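Local atomic coordinates of centromeric protein-C, isoform A (Drosophila melanogaster, PDB entry 6O2K), a protein that probably serves as an adaptor linking centromeric chromatin to the kinetochore, this chain being its C-terminal, dimer-forming cupin domain. Residues Met15-Gly20 with Asn41-Cys46; Asp49-Ala54 with Met67-Tyr72; Leu88-Glu93 with Val136-Arg141; Asn95-Ala100 with Arg124-Asn129. One frame throughout, in Å; residues are numbered along the deposited sequence. Where two conformers were deposited one is given.

In the fold
Near the N terminus lies helix 6-19, and contact 1 closes the first loop by setting the end of that helix against residues 41-46, just ahead of the larger sheet of the cupin domain. Contact 2 follows in series and joins strands 51-55 and 64-69 of that sheet as a hairpin. It touches contact 1 where L18 O meets R68 NE at 2.8 Å. Contact 3 closes a long loop, pairing residues 88-93 with the C-terminal strand 135-141. Contact 4, which joins two neighbouring strands of the smaller sheet, lies wholly within this span. Contacts 2 and 3 share the larger sheet, since strands 64-69 and 135-141 are neighbours in it. Contacts 1 and 4 do not touch.

Contact 1 of 4, residues Met15-Gly20 with Asn41-Cys46; sequences MQWLRG and NELIFC
W17 and L18 set the last turn of helix 6-19 against the loop that leads into strand 46-48, a helix-on-loop packing beside the larger sheet of the cupin fold. It is apolar in character: no hydrogen bond joins the two segments. W17 carries the largest share. Its CG is anti to the backbone N (chi1 -169°), and the benzo part of the indole makes the contacts. CH2 comes to 3.4 Å from L43 CB, and the same CH2 lies 3.0 Å from L43 O, a buried carbonyl oxygen with no hydrogen-bond partner in the model. The F45 ring comes in with CD2 over one face of the indole. The two rings are neither stacked nor edge-to-face, since the planes stand at 47° and the centroids of F45 and the six-membered ring of W17 are 5.3 Å apart. W17 CZ3 and F45 CE2 approach to 3.7 Å as the side chains slide past each other in opposite directions. An alanine here would probably open a gap between helix and loop, with the F45 ring and L43 CB both losing the indole they pack on. L18 follows, crossing F45 at about a right angle: its CD2 sits at the ring's edge, 3.9 Å from CZ. G20, with a positive phi of 77°, ends the helix in a Schellman motif, and G20 N bonds back to W17 O at 3.1 Å.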
# COMPACT_ATOMS: atom_id res chain seq x y z
N MET B 15 9.42 -7.55 -2.22
CA MET B 15 8.39 -8.54 -1.91
C MET B 15 8.98 -9.80 -1.28
O MET B 15 8.37 -10.40 -0.38
CB MET B 15 7.59 -8.89 -3.17
CG MET B 15 6.32 -9.70 -2.92
SD MET B 15 5.17 -9.01 -1.71
CE MET B 15 4.79 -7.40 -2.43
N GLN B 16 10.17 -10.22 -1.73
CA GLN B 16 10.83 -11.35 -1.10
C GLN B 16 11.15 -11.06 0.36
O GLN B 16 11.02 -11.93 1.23
CB GLN B 16 12.11 -11.70 -1.87
CG GLN B 16 11.82 -12.34 -3.21
CD GLN B 16 12.56 -13.64 -3.40
OE1 GLN B 16 13.78 -13.69 -3.33
NE2 GLN B 16 11.81 -14.71 -3.63
N TRP B 17 11.53 -9.81 0.66
CA TRP B 17 11.78 -9.44 2.05
C TRP B 17 10.49 -9.45 2.87
O TRP B 17 10.48 -9.93 4.02
CB TRP B 17 12.46 -8.08 2.12
CG TRP B 17 12.96 -7.76 3.47
CD1 TRP B 17 14.10 -8.23 4.07
CD2 TRP B 17 12.33 -6.93 4.44
NE1 TRP B 17 14.22 -7.73 5.33
CE2 TRP B 17 13.14 -6.93 5.59
CE3 TRP B 17 11.15 -6.19 4.44
CZ2 TRP B 17 12.81 -6.20 6.72
CZ3 TRP B 17 10.82 -5.47 5.56
CH2 TRP B 17 11.65 -5.48 6.69
N LEU B 18 9.40 -8.91 2.32
CA LEU B 18 8.13 -8.95 3.03
C LEU B 18 7.69 -10.39 3.29
O LEU B 18 7.18 -10.70 4.37
CB LEU B 18 7.04 -8.19 2.26
CG LEU B 18 7.25 -6.68 2.15
CD1 LEU B 18 6.27 -6.02 1.17
CD2 LEU B 18 7.18 -6.04 3.52
N ARG B 19 7.90 -11.27 2.31
CA ARG B 19 7.52 -12.67 2.46
C ARG B 19 8.43 -13.43 3.43
O ARG B 19 8.10 -14.56 3.80
CB ARG B 19 7.54 -13.38 1.10
CG ARG B 19 6.41 -12.97 0.15
CD ARG B 19 6.73 -13.39 -1.28
NE ARG B 19 6.50 -14.82 -1.50
CZ ARG B 19 6.83 -15.47 -2.61
NH1 ARG B 19 7.41 -14.83 -3.62
NH2 ARG B 19 6.57 -16.77 -2.72
N GLY B 20 9.56 -12.84 3.83
CA GLY B 20 10.49 -13.57 4.67
C GLY B 20 11.33 -14.59 3.94
O GLY B 20 12.07 -15.34 4.60
N ASN B 41 13.51 0.13 3.82
CA ASN B 41 14.75 -0.38 4.40
C ASN B 41 14.71 -0.37 5.93
O ASN B 41 15.36 -1.20 6.58
CB ASN B 41 15.92 0.46 3.86
CG ASN B 41 17.23 0.12 4.50
OD1 ASN B 41 17.59 0.67 5.55
ND2 ASN B 41 17.97 -0.80 3.88
N GLU B 42 13.96 0.56 6.51
CA GLU B 42 13.87 0.70 7.96
C GLU B 42 12.93 -0.32 8.61
O GLU B 42 12.99 -0.49 9.83
CB GLU B 42 13.43 2.13 8.31
CG GLU B 42 13.64 2.56 9.76
CD GLU B 42 12.97 3.89 10.08
OE1 GLU B 42 12.35 4.49 9.19
OE2 GLU B 42 13.07 4.35 11.25
N LEU B 43 12.08 -0.99 7.83
CA LEU B 43 11.10 -1.90 8.40
C LEU B 43 11.80 -3.06 9.10
O LEU B 43 12.81 -3.57 8.62
CB LEU B 43 10.20 -2.46 7.31
CG LEU B 43 9.28 -1.49 6.57
CD1 LEU B 43 8.69 -2.17 5.36
CD2 LEU B 43 8.19 -1.01 7.52
N ILE B 44 11.23 -3.50 10.23
CA ILE B 44 11.70 -4.70 10.91
C ILE B 44 10.47 -5.41 11.48
O ILE B 44 9.62 -4.79 12.11
CB ILE B 44 12.73 -4.40 12.03
CG1 ILE B 44 14.05 -3.89 11.43
CG2 ILE B 44 12.99 -5.65 12.87
CD1 ILE B 44 14.78 -4.92 10.56
N PHE B 45 10.38 -6.72 11.21
CA PHE B 45 9.24 -7.51 11.65
C PHE B 45 9.43 -7.98 13.09
O PHE B 45 10.52 -8.42 13.47
CB PHE B 45 9.08 -8.72 10.72
CG PHE B 45 8.38 -8.40 9.42
CD1 PHE B 45 7.00 -8.37 9.35
CD2 PHE B 45 9.12 -8.12 8.28
CE1 PHE B 45 6.36 -8.09 8.16
CE2 PHE B 45 8.47 -7.82 7.08
CZ PHE B 45 7.10 -7.81 7.02
N CYS B 46 8.37 -7.87 13.89
CA CYS B 46 8.30 -8.39 15.25
C CYS B 46 7.12 -9.35 15.33
O CYS B 46 6.06 -9.10 14.74
CB CYS B 46 8.13 -7.25 16.27
SG CYS B 46 6.51 -6.40 16.21

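Contact 2 of 4, residues Asp49-Ala54 with Met67-Tyr72; sequences DGIDYA and MRFKPY
The Y53 ring is met obliquely by M67, whose CG lies 3.6 Å from Y53 CE2, while I51 CG2, from two residues earlier in the same strand, lies over one face, offset toward the rim. M67 SD, 5.0 Å from the centroid of the Y53 ring, completes an oblique Met-aromatic contact. On the F69 ring, I51 CG2 covers one face at 4.4 Å from F69 CE1, and M67 O sits in plane at the edge. The guanidinium of R68 receives D52 OD1 at its edge, in plane, through a salt bridge with NH2 of 3.1 Å. The carboxylate is turned 83° against the guanidinium, and NH2 comes to OD1 from above the carboxylate plane, 49° out of it. The R68 chain bends at chi3 (-81°), bringing NE to L18 O; NH1 bonds to W17 O, and the group forms a cation-pi contact with F45. An alanine here would probably leave D52 without its salt-bridge partner and L18 O without the NE donor, weakening the link between hairpin and helix end. In the backbone, R68 N donates to D52 O at 2.8 Å, almost straight, and D52 N returns a bond to R68 O at 3.2 Å. D52 and R68 thus form an antiparallel hydrogen-bonded pair beside the non-hydrogen-bonded pair Y53 and M67, the alternation of antiparallel strands, here the hairpin of strands 51-55 and 64-69 in the larger cupin sheet.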
# COMPACT_ATOMS: atom_id res chain seq x y z
N ASP B 49 1.91 -13.13 18.97
CA ASP B 49 0.97 -14.24 18.88
C ASP B 49 1.19 -15.03 17.60
O ASP B 49 0.25 -15.49 16.94
CB ASP B 49 -0.47 -13.74 18.98
CG ASP B 49 -0.91 -13.54 20.41
OD1 ASP B 49 -0.30 -14.19 21.28
OD2 ASP B 49 -1.85 -12.76 20.66
N GLY B 50 2.46 -15.17 17.22
CA GLY B 50 2.84 -15.95 16.07
C GLY B 50 2.69 -15.27 14.72
O GLY B 50 3.00 -15.89 13.70
N ILE B 51 2.22 -14.02 14.68
CA ILE B 51 2.07 -13.28 13.43
C ILE B 51 3.16 -12.23 13.36
O ILE B 51 3.42 -11.54 14.36
CB ILE B 51 0.69 -12.63 13.32
CG1 ILE B 51 -0.39 -13.71 13.25
CG2 ILE B 51 0.61 -11.74 12.09
CD1 ILE B 51 -1.63 -13.31 13.92
N ASP B 52 3.79 -12.08 12.18
CA ASP B 52 4.87 -11.10 12.04
C ASP B 52 4.26 -9.76 11.62
O ASP B 52 3.47 -9.70 10.68
CB ASP B 52 5.91 -11.57 11.02
CG ASP B 52 6.85 -12.65 11.58
OD1 ASP B 52 7.42 -13.44 10.78
OD2 ASP B 52 7.03 -12.71 12.81
N TYR B 53 4.61 -8.68 12.33
CA TYR B 53 4.13 -7.33 12.02
C TYR B 53 5.31 -6.41 11.77
O TYR B 53 6.32 -6.47 12.48
CB TYR B 53 3.30 -6.74 13.17
CG TYR B 53 2.06 -7.52 13.51
CD1 TYR B 53 2.09 -8.53 14.46
CD2 TYR B 53 0.84 -7.22 12.90
CE1 TYR B 53 0.95 -9.24 14.79
CE2 TYR B 53 -0.31 -7.92 13.21
CZ TYR B 53 -0.25 -8.93 14.16
OH TYR B 53 -1.38 -9.64 14.49
N ALA B 54 5.18 -5.50 10.80
CA ALA B 54 6.18 -4.46 10.63
C ALA B 54 5.49 -3.17 10.22
O ALA B 54 4.81 -3.13 9.19
CB ALA B 54 7.24 -4.87 9.59
N MET B 67 1.29 -7.17 7.76
CA MET B 67 1.14 -8.42 8.49
C MET B 67 1.61 -9.55 7.59
O MET B 67 1.13 -9.68 6.45
CB MET B 67 -0.32 -8.66 8.89
CG MET B 67 -0.94 -7.55 9.69
SD MET B 67 -2.59 -8.08 10.22
CE MET B 67 -3.35 -6.52 10.65
N ARG B 68 2.53 -10.37 8.11
CA ARG B 68 3.08 -11.53 7.43
C ARG B 68 2.53 -12.77 8.11
O ARG B 68 2.71 -12.96 9.34
CB ARG B 68 4.62 -11.52 7.49
CG ARG B 68 5.27 -12.74 6.85
CD ARG B 68 6.68 -12.97 7.40
NE ARG B 68 7.66 -12.10 6.76
CZ ARG B 68 8.79 -11.70 7.33
NH1 ARG B 68 9.62 -10.93 6.67
NH2 ARG B 68 9.09 -12.07 8.57
N PHE B 69 1.84 -13.60 7.33
CA PHE B 69 1.16 -14.80 7.80
C PHE B 69 1.89 -16.03 7.29
O PHE B 69 2.15 -16.16 6.09
CB PHE B 69 -0.29 -14.88 7.32
CG PHE B 69 -1.24 -13.98 8.06
CD1 PHE B 69 -1.16 -12.61 7.92
CD2 PHE B 69 -2.25 -14.52 8.85
CE1 PHE B 69 -2.07 -11.77 8.56
CE2 PHE B 69 -3.17 -13.70 9.50
CZ PHE B 69 -3.06 -12.32 9.37
N LYS B 70 2.14 -16.95 8.20
CA LYS B 70 2.66 -18.25 7.87
C LYS B 70 1.59 -19.04 7.11
O LYS B 70 0.42 -18.67 7.12
CB LYS B 70 3.06 -18.97 9.14
CG LYS B 70 4.12 -18.24 9.86
CD LYS B 70 5.27 -18.27 8.93
CE LYS B 70 6.44 -17.61 9.61
NZ LYS B 70 7.54 -17.64 8.65
N PRO B 71 1.96 -20.14 6.46
CA PRO B 71 0.95 -20.92 5.73
C PRO B 71 -0.23 -21.30 6.60
O PRO B 71 -0.07 -21.85 7.69
CB PRO B 71 1.72 -22.17 5.27
CG PRO B 71 3.11 -21.72 5.16
CD PRO B 71 3.32 -20.67 6.22
N TYR B 72 -1.44 -20.96 6.14
CA TYR B 72 -2.71 -21.26 6.79
C TYR B 72 -2.84 -20.66 8.18
O TYR B 72 -3.74 -21.04 8.93
CB TYR B 72 -2.95 -22.78 6.88
CG TYR B 72 -3.09 -23.48 5.55
CD1 TYR B 72 -4.02 -23.05 4.61
CD2 TYR B 72 -2.31 -24.58 5.24
CE1 TYR B 72 -4.16 -23.70 3.40
CE2 TYR B 72 -2.44 -25.24 4.03
CZ TYR B 72 -3.37 -24.79 3.11
OH TYR B 72 -3.50 -25.44 1.91

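Contact 3 of 4, residues Leu88-Glu93 with Val136-Arg141; sequences LVQFGE and VLMCIR
Q90 and F91 both face V136 across a classic beta bulge, at the corner where the chain leaves strand 85-89 of the larger cupin sheet on its way to strand 93-99 of the other. V136 O accepts two bonds there, from Q90 N at 2.9 Å and from F91 N at 3.0 Å, the first donor tilted 25° from the carbonyl plane. V136 N donates back to F91 O at 2.9 Å. Before the bulge the register is regular: L88 and M138 form an antiparallel hydrogen-bonded pair, with M138 N bonded to L88 O at 2.7 Å. Among the side chains, Q90 packs against M138: its chain bends at chi2 (-70°), and the amide end lies against M138, with NE2 3.7 Å from M138 CE. Towards the second subunit, L88 packs on Y56 of that chain, M138 on L88 of that chain, and I140 on its own counterpart, so this pairing also borders the dimer interface. The two segments are held by five backbone bonds, two of them on the single acceptor V136 O, and no side-chain hydrogen bond crosses between them, which implies that the bulge is fixed by main-chain geometry.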
# COMPACT_ATOMS: atom_id res chain seq x y z
N LEU B 88 -5.28 -4.55 2.70
CA LEU B 88 -4.99 -4.59 1.27
C LEU B 88 -3.95 -5.67 1.01
O LEU B 88 -2.81 -5.57 1.50
CB LEU B 88 -4.48 -3.22 0.80
CG LEU B 88 -4.01 -3.06 -0.64
CD1 LEU B 88 -5.14 -3.36 -1.61
CD2 LEU B 88 -3.51 -1.64 -0.83
N VAL B 89 -4.32 -6.68 0.23
CA VAL B 89 -3.46 -7.85 0.05
C VAL B 89 -2.26 -7.48 -0.82
O VAL B 89 -2.40 -6.99 -1.95
CB VAL B 89 -4.25 -9.02 -0.53
CG1 VAL B 89 -3.33 -10.20 -0.80
CG2 VAL B 89 -5.35 -9.43 0.44
N GLN B 90 -1.06 -7.73 -0.29
CA GLN B 90 0.20 -7.51 -1.00
C GLN B 90 0.70 -8.76 -1.68
O GLN B 90 1.36 -8.67 -2.74
CB GLN B 90 1.28 -7.02 -0.03
CG GLN B 90 0.92 -5.71 0.64
CD GLN B 90 0.95 -4.58 -0.36
OE1 GLN B 90 2.00 -4.29 -0.94
NE2 GLN B 90 -0.20 -3.95 -0.57
N PHE B 91 0.44 -9.93 -1.10
CA PHE B 91 0.84 -11.17 -1.74
C PHE B 91 -0.00 -12.29 -1.15
O PHE B 91 -0.25 -12.31 0.06
CB PHE B 91 2.34 -11.47 -1.53
CG PHE B 91 2.83 -12.68 -2.28
CD1 PHE B 91 2.80 -13.94 -1.69
CD2 PHE B 91 3.31 -12.57 -3.58
CE1 PHE B 91 3.24 -15.05 -2.39
CE2 PHE B 91 3.76 -13.68 -4.28
CZ PHE B 91 3.72 -14.92 -3.69
N GLY B 92 -0.44 -13.21 -2.00
CA GLY B 92 -1.16 -14.36 -1.49
C GLY B 92 -2.66 -14.22 -1.47
O GLY B 92 -3.23 -13.51 -2.30
N GLU B 93 -3.31 -14.89 -0.52
CA GLU B 93 -4.77 -14.96 -0.46
C GLU B 93 -5.19 -15.03 1.00
O GLU B 93 -4.52 -15.70 1.81
CB GLU B 93 -5.28 -16.20 -1.22
CG GLU B 93 -6.78 -16.25 -1.50
CD GLU B 93 -7.19 -17.52 -2.23
OE1 GLU B 93 -6.31 -18.15 -2.86
OE2 GLU B 93 -8.38 -17.91 -2.17
N VAL B 136 0.92 -11.96 2.65
CA VAL B 136 1.26 -10.66 3.22
C VAL B 136 0.12 -9.69 2.93
O VAL B 136 -0.32 -9.58 1.78
CB VAL B 136 2.57 -10.11 2.64
CG1 VAL B 136 2.88 -8.74 3.22
CG2 VAL B 136 3.72 -11.08 2.89
N LEU B 137 -0.33 -8.96 3.95
CA LEU B 137 -1.29 -7.89 3.71
C LEU B 137 -0.79 -6.59 4.31
O LEU B 137 -0.02 -6.57 5.27
CB LEU B 137 -2.70 -8.21 4.25
CG LEU B 137 -3.00 -8.38 5.74
CD1 LEU B 137 -3.07 -7.04 6.46
CD2 LEU B 137 -4.31 -9.12 5.90
N MET B 138 -1.22 -5.49 3.70
CA MET B 138 -0.94 -4.15 4.20
C MET B 138 -2.11 -3.72 5.08
O MET B 138 -3.27 -3.90 4.70
CB MET B 138 -0.74 -3.16 3.05
CG MET B 138 -0.42 -1.72 3.48
SD MET B 138 -0.38 -0.56 2.05
CE MET B 138 1.16 -1.03 1.23
N CYS B 139 -1.79 -3.19 6.25
CA CYS B 139 -2.76 -2.71 7.22
C CYS B 139 -2.70 -1.18 7.25
O CYS B 139 -1.65 -0.62 7.61
CB CYS B 139 -2.42 -3.30 8.59
SG CYS B 139 -3.41 -2.72 9.97
N ILE B 140 -3.80 -0.53 6.89
CA ILE B 140 -3.90 0.92 6.79
C ILE B 140 -4.95 1.37 7.79
O ILE B 140 -6.14 1.11 7.58
CB ILE B 140 -4.29 1.38 5.38
CG1 ILE B 140 -3.33 0.80 4.34
CG2 ILE B 140 -4.41 2.90 5.35
CD1 ILE B 140 -3.79 0.99 2.87
N ARG B 141 -4.55 2.07 8.83
CA ARG B 141 -5.51 2.53 9.83
C ARG B 141 -5.79 4.02 9.66
O ARG B 141 -4.94 4.78 9.20
CB ARG B 141 -5.00 2.24 11.24
CG ARG B 141 -4.57 0.79 11.43
CD ARG B 141 -4.86 0.32 12.84
NE ARG B 141 -4.01 0.98 13.82
CZ ARG B 141 -4.21 0.96 15.14
NH1 ARG B 141 -3.37 1.58 15.95
NH2 ARG B 141 -5.27 0.33 15.64

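Contact 4 of 4, residues Asn95-Ala100 with Arg124-Asn129; sequences NVETLA and RYSIQN
N95, E97 and L99 pair with Q128, S126 and R124 through six backbone hydrogen bonds, two for each pair. All six, such as N95 N to Q128 O, measure 2.9 Å. The strand axes run at 169° to each other, which fits this unbroken antiparallel register. Between the bonded pairs, CA-H groups point at carbonyls: Y125 CA lies 3.1 Å from E97 O, and V96 CA lies 3.3 Å from S126 O. A water adds a bridge at one end, accepting from N95 ND2 at 3.1 Å and donating to Q128 OE1 at 2.7 Å, while NE2 of the same glutamine bonds to Y72 O. Among direct side-chain contacts, S126 OG lies between the backbone N and the carbonyl carbon (chi1 72°), and touches E97 CG at 3.4 Å. The E97 chain then bends at chi2 (-65°), and its carboxylate leads away from S126 to a hydrogen bond with H108. On the face shared by V96, T98, Y125 and I127, T98 CG2 meets Y125 CB at 4.0 Å, and the Y125 hydroxyl bonds to R75. I127 packs on L87 and Y125 on L85, both residues of strand 85-89 in the larger sheet. One face of the pair thus turns to the opposing sheet, as in the antiparallel two-sheet beta barrel of the cupin fold, and strands 74-79 and 107-112 flank the pair within its own sheet.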
# COMPACT_ATOMS: atom_id res chain seq x y z
N ASN B 95 -8.69 -15.16 3.86
CA ASN B 95 -10.09 -15.23 4.23
C ASN B 95 -10.31 -14.31 5.42
O ASN B 95 -9.58 -14.41 6.42
CB ASN B 95 -10.50 -16.66 4.59
CG ASN B 95 -10.45 -17.61 3.40
OD1 ASN B 95 -10.62 -17.19 2.25
ND2 ASN B 95 -10.25 -18.89 3.67
N VAL B 96 -11.30 -13.42 5.31
CA VAL B 96 -11.60 -12.45 6.36
C VAL B 96 -13.04 -12.64 6.81
O VAL B 96 -13.95 -12.68 5.98
CB VAL B 96 -11.38 -11.00 5.86
CG1 VAL B 96 -11.73 -9.99 6.97
CG2 VAL B 96 -9.92 -10.82 5.37
N GLU B 97 -13.24 -12.74 8.12
CA GLU B 97 -14.58 -12.83 8.71
C GLU B 97 -14.87 -11.55 9.47
O GLU B 97 -14.04 -11.11 10.28
CB GLU B 97 -14.70 -14.03 9.67
CG GLU B 97 -13.95 -15.30 9.24
CD GLU B 97 -14.50 -15.92 7.95
OE1 GLU B 97 -13.68 -16.28 7.07
OE2 GLU B 97 -15.74 -16.05 7.82
N THR B 98 -16.03 -10.93 9.20
CA THR B 98 -16.40 -9.67 9.83
C THR B 98 -17.79 -9.74 10.43
O THR B 98 -18.69 -10.37 9.86
CB THR B 98 -16.35 -8.48 8.84
OG1 THR B 98 -17.15 -8.77 7.69
CG2 THR B 98 -14.92 -8.18 8.40
N LEU B 99 -17.96 -9.07 11.58
CA LEU B 99 -19.25 -8.87 12.24
C LEU B 99 -19.34 -7.39 12.59
O LEU B 99 -18.59 -6.91 13.45
CB LEU B 99 -19.38 -9.74 13.50
CG LEU B 99 -20.64 -9.48 14.33
CD1 LEU B 99 -21.90 -9.78 13.53
CD2 LEU B 99 -20.60 -10.28 15.64
N ALA B 100 -20.24 -6.67 11.92
CA ALA B 100 -20.31 -5.22 12.07
C ALA B 100 -21.30 -4.84 13.16
O ALA B 100 -22.25 -5.58 13.42
CB ALA B 100 -20.74 -4.57 10.75
N ARG B 124 -15.87 -6.54 14.53
CA ARG B 124 -15.03 -7.65 14.98
C ARG B 124 -14.60 -8.43 13.74
O ARG B 124 -15.43 -8.81 12.92
CB ARG B 124 -15.79 -8.56 15.95
CG ARG B 124 -16.05 -7.90 17.29
CD ARG B 124 -16.65 -8.86 18.31
NE ARG B 124 -17.10 -8.13 19.49
CZ ARG B 124 -16.30 -7.73 20.48
NH1 ARG B 124 -16.81 -7.05 21.51
NH2 ARG B 124 -15.01 -8.01 20.46
N TYR B 125 -13.29 -8.68 13.62
CA TYR B 125 -12.79 -9.27 12.39
C TYR B 125 -11.67 -10.26 12.69
O TYR B 125 -10.88 -10.06 13.62
CB TYR B 125 -12.30 -8.18 11.42
CG TYR B 125 -11.06 -7.45 11.88
CD1 TYR B 125 -11.12 -6.51 12.90
CD2 TYR B 125 -9.83 -7.71 11.30
CE1 TYR B 125 -9.96 -5.85 13.33
CE2 TYR B 125 -8.68 -7.07 11.71
CZ TYR B 125 -8.75 -6.14 12.73
OH TYR B 125 -7.60 -5.50 13.13
N SER B 126 -11.64 -11.34 11.91
CA SER B 126 -10.55 -12.32 11.97
C SER B 126 -10.01 -12.57 10.56
O SER B 126 -10.71 -12.37 9.56
CB SER B 126 -11.00 -13.63 12.61
OG SER B 126 -11.86 -14.32 11.73
N ILE B 127 -8.76 -13.05 10.50
CA ILE B 127 -8.02 -13.21 9.25
C ILE B 127 -7.31 -14.56 9.26
O ILE B 127 -6.64 -14.91 10.24
CB ILE B 127 -6.98 -12.09 9.06
CG1 ILE B 127 -7.61 -10.71 9.25
CG2 ILE B 127 -6.27 -12.21 7.69
CD1 ILE B 127 -6.56 -9.59 9.35
N GLN B 128 -7.44 -15.31 8.16
CA GLN B 128 -6.68 -16.55 7.96
C GLN B 128 -6.03 -16.53 6.59
O GLN B 128 -6.69 -16.24 5.59
CB GLN B 128 -7.55 -17.79 8.09
CG GLN B 128 -6.78 -19.11 7.95
CD GLN B 128 -7.54 -20.31 8.55
OE1 GLN B 128 -8.76 -20.28 8.66
NE2 GLN B 128 -6.80 -21.35 8.93
N ASN B 129 -4.73 -16.83 6.55
CA ASN B 129 -4.03 -17.13 5.31
C ASN B 129 -4.72 -18.30 4.61
O ASN B 129 -4.85 -19.38 5.19
CB ASN B 129 -2.58 -17.48 5.62
CG ASN B 129 -1.69 -17.57 4.39
OD1 ASN B 129 -2.17 -17.52 3.25
ND2 ASN B 129 -0.39 -17.72 4.62
O HOH W 1 -10.48 -19.30 6.76